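Local structure of Fdc1 (Candida dubliniensis, 4ZAD) at residues Q158-W163 with I317-N322; L410-L415 with C471-I476. The protein catalyses the reversible decarboxylation of aromatic acrylic acids such as ferulic, p-coumaric and cinnamic acid to vinyl products, using prenylated FMN and manganese. All coordinates share one frame; numbering follows the deposited sequence.

Contact 1 of 2, residues Q158-W163 with I317-N322; sequences QTYGMW and IMPISN. With 4LU (1-deoxy-5-O-phosphono-1-(3,3,4,5-tetramethyl-9,11-dioxo-2,3,8,9,10,11-hexahydro-7H-quinolino[1,8-fg]pteridin-12-ium-7-y l)-D-ribitol), chain E.
Thr159 and Tyr160 meet Pro319, Ile320 and Ser321 in a buried contact beside the prenylated flavin, between a loop and the end region of a strand with the residues that follow it. The loop leads into strand 162-166 of the large antiparallel sheet. The other segment runs on from strand 317-319, which borders a mixed sheet built otherwise from strands 22-25, 49-52 and 69-71. No strand ladder joins the two segments; a hydrogen bond from Ser321 N to the hydroxyl of Thr159 ties them together, with N to OG1 at 2.7 Å and an angle of 161° at the hydrogen. Thr159 OG1 lies between its own backbone N and carbonyl carbon (chi1 69°), which turns it onto the Ile320-Ser321 backbone; Ile320 CD1 comes alongside, 3.3 Å from OG1. Tyr160 supplies the apolar half. Its CD2 lies 3.6 Å from Pro319 CB, with the two side chains crossing at about a right angle. Its CD1 approaches the flavin methyl C7M at 4.0 Å, and this methyl stands at the ring edge, near its plane. Ser321 completes the group by placing CB 3.7 Å from the same C7M, while its OG is hydrogen-bonded to Glu329. The loop is braced from within by Gln158. Its OE1 accepts Gly161 N in the carbonyl plane, on a lone pair, and its NE2 donates to Gly161 O from above that carbonyl's plane, the N to O distance being 2.8 Å. Thr159 and Ser321 both belong to the cofactor pocket. Chemically, then, Tyr160 CD1 and Ser321 CB give the C7M methyl apolar contacts, while the backbone oxygen Thr159 O lies 2.9 Å from C13 of the cofactor.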
# COMPACT_ATOMS: atom_id res chain seq x y z
N GLN A 158 5.11 -31.15 -4.65
CA GLN A 158 6.03 -30.66 -3.63
C GLN A 158 5.93 -29.17 -3.56
O GLN A 158 6.51 -28.43 -4.36
CB GLN A 158 7.45 -31.15 -3.89
CG GLN A 158 8.59 -30.32 -3.38
CD GLN A 158 8.55 -29.99 -1.91
OE1 GLN A 158 7.59 -30.26 -1.22
NE2 GLN A 158 9.61 -29.35 -1.44
N THR A 159 5.15 -28.73 -2.59
CA THR A 159 5.02 -27.33 -2.30
C THR A 159 5.27 -27.07 -0.82
O THR A 159 5.40 -25.93 -0.45
CB THR A 159 3.65 -26.77 -2.75
OG1 THR A 159 2.59 -27.30 -1.92
CG2 THR A 159 3.39 -27.13 -4.19
N TYR A 160 5.33 -28.09 0.04
CA TYR A 160 5.49 -27.82 1.47
C TYR A 160 6.08 -29.01 2.22
O TYR A 160 5.78 -29.25 3.40
CB TYR A 160 4.15 -27.38 2.08
CG TYR A 160 4.26 -26.47 3.31
CD1 TYR A 160 4.46 -25.12 3.18
CD2 TYR A 160 4.12 -26.99 4.61
CE1 TYR A 160 4.54 -24.29 4.32
CE2 TYR A 160 4.18 -26.17 5.73
CZ TYR A 160 4.39 -24.82 5.57
OH TYR A 160 4.45 -24.01 6.66
N GLY A 161 6.94 -29.73 1.52
CA GLY A 161 7.73 -30.76 2.12
C GLY A 161 9.16 -30.32 1.96
O GLY A 161 9.42 -29.26 1.36
N MET A 162 10.07 -31.18 2.41
CA MET A 162 11.46 -30.81 2.70
C MET A 162 12.43 -31.71 1.97
O MET A 162 12.32 -32.91 2.05
CB MET A 162 11.65 -30.98 4.20
CG MET A 162 13.00 -30.72 4.76
SD MET A 162 12.95 -30.90 6.58
CE MET A 162 13.19 -32.66 6.82
N TRP A 163 13.38 -31.11 1.26
CA TRP A 163 14.39 -31.90 0.55
C TRP A 163 15.52 -32.02 1.51
O TRP A 163 15.92 -31.02 2.09
CB TRP A 163 14.93 -31.20 -0.71
CG TRP A 163 13.96 -30.93 -1.80
CD1 TRP A 163 13.37 -29.75 -2.08
CD2 TRP A 163 13.48 -31.86 -2.77
NE1 TRP A 163 12.53 -29.88 -3.16
CE2 TRP A 163 12.59 -31.18 -3.60
CE3 TRP A 163 13.69 -33.22 -2.98
CZ2 TRP A 163 11.94 -31.79 -4.65
CZ3 TRP A 163 13.02 -33.83 -4.01
CH2 TRP A 163 12.16 -33.12 -4.84
N ILE A 317 -1.32 -37.10 5.59
CA ILE A 317 -1.78 -35.75 5.26
C ILE A 317 -0.65 -34.99 4.57
O ILE A 317 0.47 -34.91 5.06
CB ILE A 317 -2.28 -34.97 6.51
CG1 ILE A 317 -3.41 -35.74 7.20
CG2 ILE A 317 -2.78 -33.60 6.10
CD1 ILE A 317 -3.55 -35.37 8.70
N MET A 318 -0.95 -34.42 3.42
CA MET A 318 0.04 -33.61 2.82
C MET A 318 -0.21 -32.12 2.95
O MET A 318 -1.22 -31.61 2.47
CB MET A 318 0.26 -33.94 1.36
CG MET A 318 1.47 -33.18 0.94
SD MET A 318 2.34 -33.88 -0.38
CE MET A 318 1.21 -33.36 -1.70
N PRO A 319 0.75 -31.40 3.55
CA PRO A 319 0.63 -29.97 3.48
C PRO A 319 1.01 -29.46 2.11
O PRO A 319 1.76 -30.11 1.36
CB PRO A 319 1.57 -29.48 4.54
CG PRO A 319 2.60 -30.54 4.64
CD PRO A 319 1.97 -31.81 4.26
N ILE A 320 0.48 -28.28 1.80
CA ILE A 320 0.45 -27.72 0.46
C ILE A 320 0.57 -26.20 0.63
O ILE A 320 0.04 -25.67 1.60
CB ILE A 320 -0.90 -28.23 -0.22
CG1 ILE A 320 -0.70 -29.64 -0.82
CG2 ILE A 320 -1.54 -27.26 -1.21
CD1 ILE A 320 0.37 -29.76 -1.98
N SER A 321 1.31 -25.54 -0.26
CA SER A 321 1.25 -24.08 -0.46
C SER A 321 0.96 -23.68 -1.91
O SER A 321 1.56 -24.18 -2.86
CB SER A 321 2.53 -23.38 -0.01
OG SER A 321 2.50 -22.01 -0.34
N ASN A 322 0.05 -22.73 -2.07
CA ASN A 322 -0.48 -22.37 -3.36
C ASN A 322 -0.23 -20.90 -3.52
O ASN A 322 -1.07 -20.09 -3.13
CB ASN A 322 -1.97 -22.71 -3.42
CG ASN A 322 -2.59 -22.43 -4.76
OD1 ASN A 322 -1.91 -22.39 -5.79
ND2 ASN A 322 -3.91 -22.21 -4.75
C9 4LU E . 9.67 -21.35 0.08
C8 4LU E . 8.46 -21.85 0.57
C7 4LU E . 7.53 -22.47 -0.29
C10 4LU E . 11.92 -21.98 -2.78
C6 4LU E . 7.85 -22.50 -1.74
N3 4LU E . 12.83 -22.90 -5.18
C2 4LU E . 13.70 -22.47 -4.26
C13 4LU E . 7.10 -24.63 -2.48
C5 4LU E . 6.94 -23.15 -2.70
C1 4LU E . 8.65 -22.49 -4.42
O2 4LU E . 14.91 -22.54 -4.54
N1 4LU E . 13.25 -22.02 -3.07
C4 4LU E . 11.50 -22.87 -4.96
O4 4LU E . 10.80 -23.29 -5.91
C4A 4LU E . 11.00 -22.40 -3.77
N5 4LU E . 9.49 -22.00 -3.55
C3 4LU E . 7.43 -23.05 -4.06
C12 4LU E . 5.47 -22.78 -2.53
C5A 4LU E . 9.13 -21.91 -2.21
C7M 4LU E . 6.23 -23.04 0.20
C8M 4LU E . 8.23 -21.73 2.05
C9A 4LU E . 10.09 -21.51 -1.25
N10 4LU E . 11.49 -21.53 -1.57
C1' 4LU E . 12.42 -20.60 -0.91
C2' 4LU E . 13.41 -21.42 -0.08
O2' 4LU E . 12.66 -22.38 0.69
C3' 4LU E . 14.29 -20.54 0.82
O3' 4LU E . 15.11 -19.68 0.01
C4' 4LU E . 15.19 -21.38 1.75
O4' 4LU E . 16.21 -20.54 2.31
C5' 4LU E . 15.90 -22.51 0.99
O5' 4LU E . 16.78 -23.27 1.79
P 4LU E . 18.36 -23.12 1.74
O2P 4LU E . 18.73 -24.32 2.61
O3P 4LU E . 18.60 -21.71 2.32
O1P 4LU E . 18.76 -23.22 0.28

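Contact 2 of 2, residues L410-L415 with C471-I476; sequences LHEIIL and CVTTCI
The carboxylate of Glu412 has the sulfur of Cys471 over one face and the hydroxyl of Thr473 at OE2. Cys471 SG lies almost directly above the carboxylate carbon, 3.7 Å from Glu412 CD. Thr473 OG1 donates to Glu412 OE2 over a short 2.5 Å, meeting it on the anti side and 33° out of the plane, toward the same face as the sulfur. With CG anti to the backbone N and a bend at chi2, the glutamate side chain reaches across to the neighbouring strand. OE2 also binds the hydroxyl of Tyr432, and Pro438 of the second subunit packs on the glutamate. The peptides beneath pair strands 412-415 and 471-475 in parallel, their axes 20° apart. Ile413 bonds both ways, its N to Cys471 O and its O to Thr473 N; Leu415 N then takes Thr473 O at 2.9 Å, and Leu415 O receives Cys475 N. On the other sheet face Ile413, Val472 and Leu415 form an apolar patch, with Thr474 beside it. Val472 fits between two partners there, with CG1 3.8 Å from Leu415 CD1 and CG2 4.0 Å from Ile413 CG1; its CG1 is anti to the backbone N (chi1 169°), which directs that methyl to the leucine and the other to the isoleucine. Helix 386-399 covers this face through Phe398 and Ser390. Beyond the ladder, Ile476 lays CD1 against Leu415 CB at 4.0 Å. The apolar patch of Ile413, Val472 and Leu415 thus packs toward the helix, while on the face of Glu412 a buried carboxylate is gripped at one oxygen by two hydroxyl groups, an arrangement that would be expected to stabilise its negative charge.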
# COMPACT_ATOMS: atom_id res chain seq x y z
N LEU A 410 15.37 -9.85 -2.79
CA LEU A 410 14.95 -8.49 -2.43
C LEU A 410 15.32 -7.53 -3.53
O LEU A 410 16.40 -7.70 -4.12
CB LEU A 410 15.58 -8.08 -1.09
CG LEU A 410 15.07 -8.92 0.10
CD1 LEU A 410 15.92 -8.64 1.35
CD2 LEU A 410 13.59 -8.74 0.40
N HIS A 411 14.70 -6.63 -4.08
CA HIS A 411 15.00 -5.68 -5.03
C HIS A 411 14.99 -4.20 -4.62
O HIS A 411 15.55 -3.38 -5.31
CB HIS A 411 14.19 -5.84 -6.29
CG HIS A 411 14.79 -6.75 -7.32
ND1 HIS A 411 14.89 -8.12 -7.14
CD2 HIS A 411 15.22 -6.52 -8.58
CE1 HIS A 411 15.40 -8.68 -8.22
NE2 HIS A 411 15.62 -7.72 -9.11
N GLU A 412 14.37 -3.86 -3.50
CA GLU A 412 14.35 -2.49 -3.03
C GLU A 412 14.43 -2.49 -1.51
O GLU A 412 13.70 -3.21 -0.84
CB GLU A 412 13.10 -1.78 -3.54
CG GLU A 412 13.01 -0.32 -3.11
CD GLU A 412 12.32 0.57 -4.12
OE1 GLU A 412 11.81 0.07 -5.15
OE2 GLU A 412 12.31 1.79 -3.90
N ILE A 413 15.38 -1.73 -0.98
CA ILE A 413 15.61 -1.68 0.45
C ILE A 413 15.20 -0.27 0.82
O ILE A 413 15.53 0.66 0.09
CB ILE A 413 17.06 -1.87 0.83
CG1 ILE A 413 17.67 -3.09 0.12
CG2 ILE A 413 17.18 -1.95 2.37
CD1 ILE A 413 17.03 -4.45 0.50
N ILE A 414 14.45 -0.14 1.91
CA ILE A 414 13.78 1.09 2.22
C ILE A 414 14.20 1.56 3.58
O ILE A 414 13.92 0.94 4.56
CB ILE A 414 12.32 0.87 2.18
CG1 ILE A 414 11.89 0.61 0.73
CG2 ILE A 414 11.62 2.09 2.74
CD1 ILE A 414 10.42 0.41 0.56
N LEU A 415 14.97 2.62 3.65
CA LEU A 415 15.51 3.06 4.93
C LEU A 415 14.54 4.10 5.48
O LEU A 415 14.23 5.05 4.80
CB LEU A 415 16.89 3.63 4.74
CG LEU A 415 17.91 2.69 4.06
CD1 LEU A 415 19.26 3.48 3.78
CD2 LEU A 415 18.20 1.43 4.81
N CYS A 471 17.87 -1.46 -5.90
CA CYS A 471 18.16 -0.15 -5.36
C CYS A 471 17.93 -0.09 -3.87
O CYS A 471 17.26 -0.92 -3.32
CB CYS A 471 17.29 0.86 -6.08
SG CYS A 471 15.79 1.28 -5.22
N VAL A 472 18.55 0.88 -3.21
CA VAL A 472 18.33 1.18 -1.81
C VAL A 472 17.73 2.58 -1.72
O VAL A 472 18.36 3.55 -2.17
CB VAL A 472 19.63 1.14 -1.03
CG1 VAL A 472 19.44 1.72 0.44
CG2 VAL A 472 20.20 -0.29 -1.07
N THR A 473 16.50 2.68 -1.19
CA THR A 473 15.74 3.92 -1.20
C THR A 473 15.72 4.52 0.15
O THR A 473 15.32 3.87 1.10
CB THR A 473 14.31 3.67 -1.64
OG1 THR A 473 14.31 2.99 -2.90
CG2 THR A 473 13.57 4.94 -1.80
N THR A 474 16.14 5.77 0.29
CA THR A 474 16.22 6.34 1.64
C THR A 474 15.05 7.26 1.93
O THR A 474 14.82 8.24 1.24
CB THR A 474 17.63 6.92 1.99
OG1 THR A 474 17.52 8.24 2.58
CG2 THR A 474 18.56 6.89 0.80
N CYS A 475 14.28 6.91 2.95
CA CYS A 475 13.08 7.65 3.34
C CYS A 475 13.34 8.27 4.71
O CYS A 475 12.57 8.05 5.61
CB CYS A 475 11.88 6.74 3.38
SG CYS A 475 11.43 5.95 1.77
N ILE A 476 14.43 9.05 4.83
CA ILE A 476 14.89 9.71 6.07
C ILE A 476 15.36 11.09 5.65
O ILE A 476 16.22 11.25 4.80
CB ILE A 476 16.05 8.95 6.69
CG1 ILE A 476 15.72 7.46 6.76
CG2 ILE A 476 16.41 9.43 8.08
CD1 ILE A 476 16.84 6.61 7.37

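Following the chain from the N terminus, contact 1 opens at 158-163 and closes with 317-322 after 153 intervening residues, which include the manganese ligands Asn174 and Glu240. Contact 2 opens later, at 410-415, and closes with 471-476 across 55 residues containing helix 425-434 and strand 442-445. The loops are in series, so they neither nest nor cross. Contact 1 joins the flavin-binding antiparallel sheet to the sheet holding the N-terminal strands; contact 2 pairs inner strands of the C-terminal five-stranded sheet. Their nearest atoms are about 17 Å apart, and Lys405, just before contact 2, is hydrogen-bonded to the flavin that contact 1 borders.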